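Side-chain contact in possible thiamine biosynthesis enzyme (Candida albicans, PDB 2X7Q), which is of unknown function but has the fold of periplasmic solute-binding proteins and may bind a small ligand linked to thiamine biosynthesis: residues S27-F32 and D92-S97. The protein carries 1 engineered substitution. Sequence-based numbering, arbitrary orientation.
Sequences STPLFF and DTYVKS
The phenolic oxygen of Tyr-94 is the polar atom on which this contact converges: it is pushed into the first turn of helix 28-35, where it is hydrogen-bonded to the backbone O of Phe-26, just ahead of the helix. No hydrogen bond joins 27-32 to 92-97 themselves, and the atoms of 27-32 nearest the hydroxyl are carbons of Pro-29 and Leu-30. Pro-29 lines one part of its surroundings with three ring atoms, CD coming to 3.3 Å of Tyr-94 OH and CB to 3.5 Å. Leu-30 supplies another part, its CG lying 3.5 Å from the same oxygen, and the CA of Ser-27 stands at 3.9 Å.

Farther back, the phenol ring is met obliquely: Leu-30 CD2 is 4.1 Å from Tyr-94 CE1, and Pro-29 CG is 4.3 Å from Tyr-94 CZ. With CB directed at the helix and CG opposite the backbone N (chi1 178°), the tyrosine side chain spans much of the 9.7 Å between the CA atoms of Ser-27 and Tyr-94. Leu-30 turns its CG away from its own carbonyl carbon (chi1 -62°), and its branched end thereby comes closer to the tyrosine than its CB direction alone would suggest.

Val-226 of helix 216-235 touches both Leu-30 and Tyr-94, while Trp-203 and Val-205 of strand 203-208 also pack on the tyrosine. In this periplasmic-binding-protein fold the contact joins the start of helix 28-35 to the corner at Tyr-94 in the broken strand 88-95, outermost in its sheet. Tyr-94 dominates, with 82 of the 136 Å² buried. The carbon contacts and the missing cross-segment hydrogen bond make the meeting apolar, and since a carbonyl can only accept, the buried hydroxyl is satisfied as donor to Phe-26 O.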
ATOM      1  N   SER A  27      -8.210   2.697  -4.342  1.00  9.63           N
ATOM      2  CA  SER A  27      -8.093   3.950  -5.079  1.00 10.02           C
ATOM      3  C   SER A  27      -9.460   4.552  -5.393  1.00 10.73           C
ATOM      4  O   SER A  27      -9.552   5.601  -6.031  1.00 10.53           O
ATOM      5  CB  SER A  27      -7.313   3.736  -6.376  1.00 12.01           C
ATOM      6  OG  SER A  27      -8.050   2.950  -7.289  1.00 13.17           O
ATOM      7  N   THR A  28     -10.517   3.886  -4.940  1.00 10.10           N
ATOM      8  CA  THR A  28     -11.882   4.328  -5.213  1.00 11.20           C
ATOM      9  C   THR A  28     -12.134   5.800  -4.866  1.00 11.64           C
ATOM     10  O   THR A  28     -12.624   6.553  -5.705  1.00 11.24           O
ATOM     11  CB  THR A  28     -12.922   3.428  -4.509  1.00 11.03           C
ATOM     12  OG1 THR A  28     -12.921   2.128  -5.111  1.00 12.61           O
ATOM     13  CG2 THR A  28     -14.310   4.023  -4.627  1.00 13.81           C
ATOM     14  N   PRO A  29     -11.803   6.212  -3.630  1.00  9.92           N
ATOM     15  CA  PRO A  29     -12.026   7.606  -3.228  1.00 10.01           C
ATOM     16  C   PRO A  29     -11.344   8.600  -4.166  1.00 11.12           C
ATOM     17  O   PRO A  29     -11.890   9.673  -4.420  1.00 11.87           O
ATOM     18  CB  PRO A  29     -11.387   7.673  -1.838  1.00  9.92           C
ATOM     19  CG  PRO A  29     -11.469   6.281  -1.324  1.00 10.95           C
ATOM     20  CD  PRO A  29     -11.260   5.404  -2.524  1.00  9.63           C
ATOM     21  N   LEU A  30     -10.166   8.246  -4.669  1.00 10.47           N
ATOM     22  CA  LEU A  30      -9.448   9.105  -5.604  1.00 11.39           C
ATOM     23  C   LEU A  30     -10.267   9.335  -6.867  1.00 12.47           C
ATOM     24  O   LEU A  30     -10.316  10.446  -7.391  1.00 11.40           O
ATOM     25  CB  LEU A  30      -8.093   8.493  -5.965  1.00 11.21           C
ATOM     26  CG  LEU A  30      -7.089   8.305  -4.827  1.00 10.76           C
ATOM     27  CD1 LEU A  30      -5.817   7.646  -5.338  1.00 11.47           C
ATOM     28  CD2 LEU A  30      -6.776   9.636  -4.173  1.00 11.75           C
ATOM     29  N   PHE A  31     -10.916   8.279  -7.348  1.00 12.06           N
ATOM     30  CA  PHE A  31     -11.721   8.362  -8.561  1.00 13.35           C
ATOM     31  C   PHE A  31     -12.916   9.298  -8.401  1.00 13.75           C
ATOM     32  O   PHE A  31     -13.133  10.184  -9.227  1.00 14.08           O
ATOM     33  CB  PHE A  31     -12.198   6.972  -8.982  1.00 13.25           C
ATOM     34  CG  PHE A  31     -13.331   6.993  -9.967  1.00 14.61           C
ATOM     35  CD1 PHE A  31     -13.103   7.280 -11.304  1.00 17.10           C
ATOM     36  CD2 PHE A  31     -14.627   6.727  -9.554  1.00 14.77           C
ATOM     37  CE1 PHE A  31     -14.148   7.303 -12.208  1.00 16.19           C
ATOM     38  CE2 PHE A  31     -15.675   6.747 -10.454  1.00 15.78           C
ATOM     39  CZ  PHE A  31     -15.435   7.036 -11.783  1.00 16.66           C
ATOM     40  N   PHE A  32     -13.690   9.091  -7.340  1.00 12.64           N
ATOM     41  CA  PHE A  32     -14.889   9.891  -7.098  1.00 13.61           C
ATOM     42  C   PHE A  32     -14.563  11.370  -6.897  1.00 13.43           C
ATOM     43  O   PHE A  32     -15.364  12.237  -7.239  1.00 13.55           O
ATOM     44  CB  PHE A  32     -15.676   9.344  -5.902  1.00 13.65           C
ATOM     45  CG  PHE A  32     -16.446   8.085  -6.204  1.00 14.27           C
ATOM     46  CD1 PHE A  32     -16.050   6.865  -5.678  1.00 14.61           C
ATOM     47  CD2 PHE A  32     -17.564   8.122  -7.023  1.00 15.04           C
ATOM     48  CE1 PHE A  32     -16.760   5.709  -5.957  1.00 15.49           C
ATOM     49  CE2 PHE A  32     -18.275   6.968  -7.307  1.00 16.62           C
ATOM     50  CZ  PHE A  32     -17.871   5.762  -6.774  1.00 15.75           C
ATOM     51  N   ASP A  92       0.500  12.010   5.334  1.00  8.80           N
ATOM     52  CA  ASP A  92      -0.698  11.652   6.083  1.00 10.15           C
ATOM     53  C   ASP A  92      -1.132  10.218   5.792  1.00  9.39           C
ATOM     54  O   ASP A  92      -0.558   9.548   4.935  1.00  8.93           O
ATOM     55  CB  ASP A  92      -1.833  12.626   5.756  1.00  9.16           C
ATOM     56  CG  ASP A  92      -2.790  12.823   6.917  1.00 10.49           C
ATOM     57  OD1 ASP A  92      -3.476  13.866   6.951  1.00 11.55           O
ATOM     58  OD2 ASP A  92      -2.849  11.943   7.800  1.00 10.84           O
ATOM     59  N   THR A  93      -2.149   9.754   6.513  1.00  9.02           N
ATOM     60  CA  THR A  93      -2.677   8.408   6.327  1.00  9.06           C
ATOM     61  C   THR A  93      -3.857   8.410   5.360  1.00  9.51           C
ATOM     62  O   THR A  93      -4.778   9.215   5.495  1.00  8.76           O
ATOM     63  CB  THR A  93      -3.135   7.799   7.665  1.00  9.89           C
ATOM     64  OG1 THR A  93      -2.039   7.788   8.586  1.00 10.55           O
ATOM     65  CG2 THR A  93      -3.638   6.378   7.461  1.00  9.54           C
ATOM     66  N   TYR A  94      -3.823   7.506   4.387  1.00  8.73           N
ATOM     67  CA  TYR A  94      -4.890   7.390   3.399  1.00  8.29           C
ATOM     68  C   TYR A  94      -5.913   6.341   3.822  1.00  9.41           C
ATOM     69  O   TYR A  94      -7.122   6.555   3.719  1.00  8.46           O
ATOM     70  CB  TYR A  94      -4.305   7.040   2.030  1.00  8.79           C
ATOM     71  CG  TYR A  94      -5.339   6.861   0.943  1.00  9.69           C
ATOM     72  CD1 TYR A  94      -6.081   7.938   0.479  1.00  9.42           C
ATOM     73  CD2 TYR A  94      -5.565   5.615   0.371  1.00  9.08           C
ATOM     74  CE1 TYR A  94      -7.025   7.780  -0.518  1.00 10.01           C
ATOM     75  CE2 TYR A  94      -6.506   5.446  -0.626  1.00  9.34           C
ATOM     76  CZ  TYR A  94      -7.231   6.533  -1.066  1.00  9.46           C
ATOM     77  OH  TYR A  94      -8.167   6.372  -2.058  1.00 10.49           O
ATOM     78  N   VAL A  95      -5.419   5.203   4.298  1.00  8.26           N
ATOM     79  CA  VAL A  95      -6.283   4.145   4.805  1.00  8.09           C
ATOM     80  C   VAL A  95      -5.931   3.807   6.248  1.00  9.45           C
ATOM     81  O   VAL A  95      -4.785   3.484   6.561  1.00  8.84           O
ATOM     82  CB  VAL A  95      -6.188   2.873   3.949  1.00  9.15           C
ATOM     83  CG1 VAL A  95      -6.976   1.748   4.593  1.00  9.47           C
ATOM     84  CG2 VAL A  95      -6.693   3.149   2.542  1.00  8.98           C
ATOM     85  N   LYS A  96      -6.927   3.885   7.123  1.00  9.87           N
ATOM     86  CA  LYS A  96      -6.719   3.665   8.548  1.00  9.88           C
ATOM     87  C   LYS A  96      -6.715   2.181   8.909  1.00 10.71           C
ATOM     88  O   LYS A  96      -5.915   1.734   9.733  1.00 10.29           O
ATOM     89  CB  LYS A  96      -7.792   4.400   9.352  1.00 12.75           C
ATOM     90  CG  LYS A  96      -7.604   4.324  10.856  1.00 14.55           C
ATOM     91  CD  LYS A  96      -8.617   5.200  11.568  0.19 14.33           C
ATOM     92  CE  LYS A  96      -8.509   6.644  11.104  0.70 15.16           C
ATOM     93  NZ  LYS A  96      -9.510   7.516  11.779  0.37 15.14           N
ATOM     94  N   SER A  97      -7.615   1.423   8.289  1.00 10.25           N
ATOM     95  CA  SER A  97      -7.735  -0.005   8.565  1.00 11.00           C
ATOM     96  C   SER A  97      -6.512  -0.777   8.066  1.00 10.84           C
ATOM     97  O   SER A  97      -5.857  -0.363   7.111  1.00  9.56           O
ATOM     98  CB  SER A  97      -9.014  -0.563   7.937  1.00 12.14           C
ATOM     99  OG  SER A  97      -9.104  -0.211   6.568  1.00 10.66           O
TER